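Side-chain contact in endonuclease 2 (Arabidopsis thaliana, PDB 4CXP), which cleaves RNA and single-stranded DNA, and less readily double-stranded DNA, into 5'-phosphorylated products with the help of three divalent metal ions: residues R83-A88 and G123-P128. Numbering follows the deposited sequence. Where two conformers were deposited one is given.
Sequences RCVAGA and GDIHQP. With ZN (zinc ion), chain E; ZN (zinc ion), chain G; NAG (2-acetamido-2-deoxy-beta-D-glucopyranose), chain B; NAG (2-acetamido-2-deoxy-beta-D-glucopyranose), chain C.
Ile125 and Val85 meet through their branches: with chi1 at -158°, CG1 of Ile125 stands trans to its own backbone N and carries CD1 toward helix 85-96, while Val85, chi1 68°, sets CG1 between its backbone N and carbonyl carbon. Val85 CG1 lies 3.7 Å from Ile125 CG1, and Val85 CG2 reaches Ile125 CB at 4.1 Å, so both valine methyls touch the base of the isoleucine, CG1 the more closely. Ile125 CD1 rests on the first turn of the helix, 4.0 Å from Ala86 CA. Pro206 of helix 206-221 touches both Ala86 and Ile125, and Ile60 packs on Val85. One residue back, Asp124 CB only skirts Val85 CG2, and its carboxylate bridges two zinc ions: OD2 binds one and OD1 the other, the latter at 2.1 Å. Trp1 and His6 share the OD1 zinc; Asp45, His58 and His120 share the OD2 zinc. Just ahead of the N-cap residue Cys84, Arg83 NH1 and NH2 both donate to O3 of the first glycan sugar, which lies in the guanidinium plane. Buried apolar packing joins the start of helix 85-96 to the type I turn from Asp124 to Gln127, beside the aspartate-bridged zinc pair characteristic of the S1/P1 nuclease trinuclear site.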
loop_
_atom_site.group_PDB
_atom_site.type_symbol
_atom_site.label_atom_id
_atom_site.label_comp_id
_atom_site.label_asym_id
_atom_site.label_seq_id
_atom_site.Cartn_x
_atom_site.Cartn_y
_atom_site.Cartn_z
ATOM N N ARG A 83 -10.036 -8.116 11.511
ATOM C CA ARG A 83 -10.649 -7.278 10.499
ATOM C C ARG A 83 -9.903 -5.947 10.354
ATOM O O ARG A 83 -10.363 -4.884 10.758
ATOM C CB ARG A 83 -12.140 -7.133 10.746
ATOM C CG ARG A 83 -12.822 -8.512 10.818
ATOM C CD ARG A 83 -14.269 -8.477 10.419
ATOM N NE ARG A 83 -14.424 -8.140 9.014
ATOM C CZ ARG A 83 -14.316 -8.996 7.996
ATOM N NH1 ARG A 83 -14.055 -10.278 8.185
ATOM N NH2 ARG A 83 -14.517 -8.567 6.766
ATOM N N CYS A 84 -8.738 -6.065 9.731
ATOM C CA CYS A 84 -7.865 -4.950 9.412
ATOM C C CYS A 84 -7.021 -5.377 8.209
ATOM O O CYS A 84 -7.075 -6.530 7.788
ATOM C CB CYS A 84 -6.981 -4.573 10.605
ATOM S SG CYS A 84 -5.481 -5.573 10.822
ATOM N N VAL A 85 -6.220 -4.471 7.663
ATOM C CA VAL A 85 -5.476 -4.800 6.452
ATOM C C VAL A 85 -4.489 -5.956 6.649
ATOM O O VAL A 85 -4.273 -6.724 5.718
ATOM C CB VAL A 85 -4.829 -3.527 5.847
ATOM C CG1 VAL A 85 -3.722 -2.939 6.702
ATOM C CG2 VAL A 85 -4.369 -3.769 4.433
ATOM N N ALA A 86 -3.858 -6.067 7.819
ATOM C CA ALA A 86 -2.985 -7.218 8.071
ATOM C C ALA A 86 -3.769 -8.534 8.035
ATOM O O ALA A 86 -3.349 -9.509 7.419
ATOM C CB ALA A 86 -2.232 -7.079 9.396
ATOM N N GLY A 87 -4.897 -8.575 8.735
ATOM C CA GLY A 87 -5.746 -9.749 8.733
ATOM C C GLY A 87 -6.263 -10.096 7.347
ATOM O O GLY A 87 -6.361 -11.269 6.989
ATOM N N ALA A 88 -6.567 -9.081 6.549
ATOM C CA ALA A 88 -7.012 -9.302 5.178
ATOM C C ALA A 88 -5.895 -9.919 4.342
ATOM O O ALA A 88 -6.133 -10.825 3.549
ATOM C CB ALA A 88 -7.493 -8.013 4.559
ATOM N N GLY A 123 -0.512 -2.982 -1.065
ATOM C CA GLY A 123 -0.254 -1.577 -1.217
ATOM C C GLY A 123 -0.683 -0.745 -0.028
ATOM O O GLY A 123 0.100 0.036 0.512
ATOM N N ASP A 124 -1.930 -0.897 0.409
ATOM C CA ASP A 124 -2.441 -0.067 1.481
ATOM C C ASP A 124 -1.643 -0.232 2.769
ATOM O O ASP A 124 -1.447 0.746 3.484
ATOM C CB ASP A 124 -3.937 -0.315 1.718
ATOM C CG ASP A 124 -4.843 0.543 0.857
ATOM O OD1 ASP A 124 -4.307 1.351 0.082
ATOM O OD2 ASP A 124 -6.067 0.374 0.986
ATOM N N ILE A 125 -1.177 -1.442 3.099
ATOM C CA ILE A 125 -0.439 -1.632 4.342
ATOM C C ILE A 125 0.897 -0.913 4.316
ATOM O O ILE A 125 1.531 -0.783 5.360
ATOM C CB ILE A 125 -0.299 -3.120 4.705
ATOM C CG1 ILE A 125 -0.038 -3.298 6.199
ATOM C CG2 ILE A 125 0.755 -3.807 3.840
ATOM C CD1 ILE A 125 -0.195 -4.735 6.650
ATOM N N HIS A 126 1.333 -0.438 3.147
ATOM C CA HIS A 126 2.545 0.362 3.019
ATOM C C HIS A 126 2.323 1.865 3.066
ATOM O O HIS A 126 3.295 2.611 3.135
ATOM C CB HIS A 126 3.325 -0.035 1.752
ATOM C CG HIS A 126 4.087 -1.306 1.922
ATOM N ND1 HIS A 126 3.553 -2.555 1.736
ATOM C CD2 HIS A 126 5.352 -1.508 2.353
ATOM C CE1 HIS A 126 4.465 -3.467 2.051
ATOM N NE2 HIS A 126 5.571 -2.862 2.427
ATOM N N GLN A 127 1.082 2.322 3.025
ATOM C CA GLN A 127 0.810 3.754 3.149
ATOM C C GLN A 127 0.880 4.062 4.651
ATOM O O GLN A 127 0.107 3.504 5.421
ATOM C CB GLN A 127 -0.576 4.057 2.552
ATOM C CG GLN A 127 -0.795 5.456 1.988
ATOM C CD GLN A 127 -0.965 6.543 3.034
ATOM O OE1 GLN A 127 -0.086 6.748 3.874
ATOM N NE2 GLN A 127 -2.073 7.262 2.976
ATOM N N PRO A 128 1.842 4.895 5.111
ATOM C CA PRO A 128 1.971 5.098 6.558
ATOM C C PRO A 128 0.672 5.441 7.269
ATOM O O PRO A 128 0.415 4.947 8.377
ATOM C CB PRO A 128 3.008 6.216 6.650
ATOM C CG PRO A 128 3.865 5.989 5.427
ATOM C CD PRO A 128 2.875 5.611 4.358
HETATM ZN ZN ZN E . -7.767 0.986 -0.189
HETATM ZN ZN ZN G . -4.898 2.704 -1.376
HETATM C C1 NAG B . -11.715 -13.243 3.898
HETATM C C2 NAG B . -12.423 -12.095 4.679
HETATM C C3 NAG B . -13.912 -12.398 4.764
HETATM C C4 NAG B . -14.464 -12.650 3.361
HETATM C C5 NAG B . -13.589 -13.631 2.578
HETATM C C6 NAG B . -13.957 -13.686 1.107
HETATM C C7 NAG B . -10.852 -11.059 6.269
HETATM C C8 NAG B . -10.409 -10.925 7.687
HETATM N N2 NAG B . -11.893 -11.862 6.020
HETATM O O3 NAG B . -14.588 -11.330 5.440
HETATM O O4 NAG B . -15.746 -13.248 3.372
HETATM O O5 NAG B . -12.214 -13.302 2.615
HETATM O O6 NAG B . -13.889 -12.381 0.565
HETATM O O7 NAG B . -10.265 -10.459 5.359
HETATM C C1 NAG C . -16.856 -12.394 3.457
HETATM C C2 NAG C . -18.067 -13.122 2.854
HETATM C C3 NAG C . -19.315 -12.271 2.998
HETATM C C4 NAG C . -19.499 -11.852 4.447
HETATM C C5 NAG C . -18.210 -11.250 5.004
HETATM C C6 NAG C . -18.307 -10.942 6.488
HETATM C C7 NAG C . -17.517 -14.702 1.075
HETATM C C8 NAG C . -17.420 -14.954 -0.400
HETATM N N2 NAG C . -17.886 -13.480 1.451
HETATM O O3 NAG C . -20.442 -12.985 2.532
HETATM O O4 NAG C . -20.542 -10.884 4.458
HETATM O O5 NAG C . -17.131 -12.140 4.822
HETATM O O6 NAG C . -17.060 -10.499 6.975
HETATM O O7 NAG C . -17.248 -15.598 1.872
#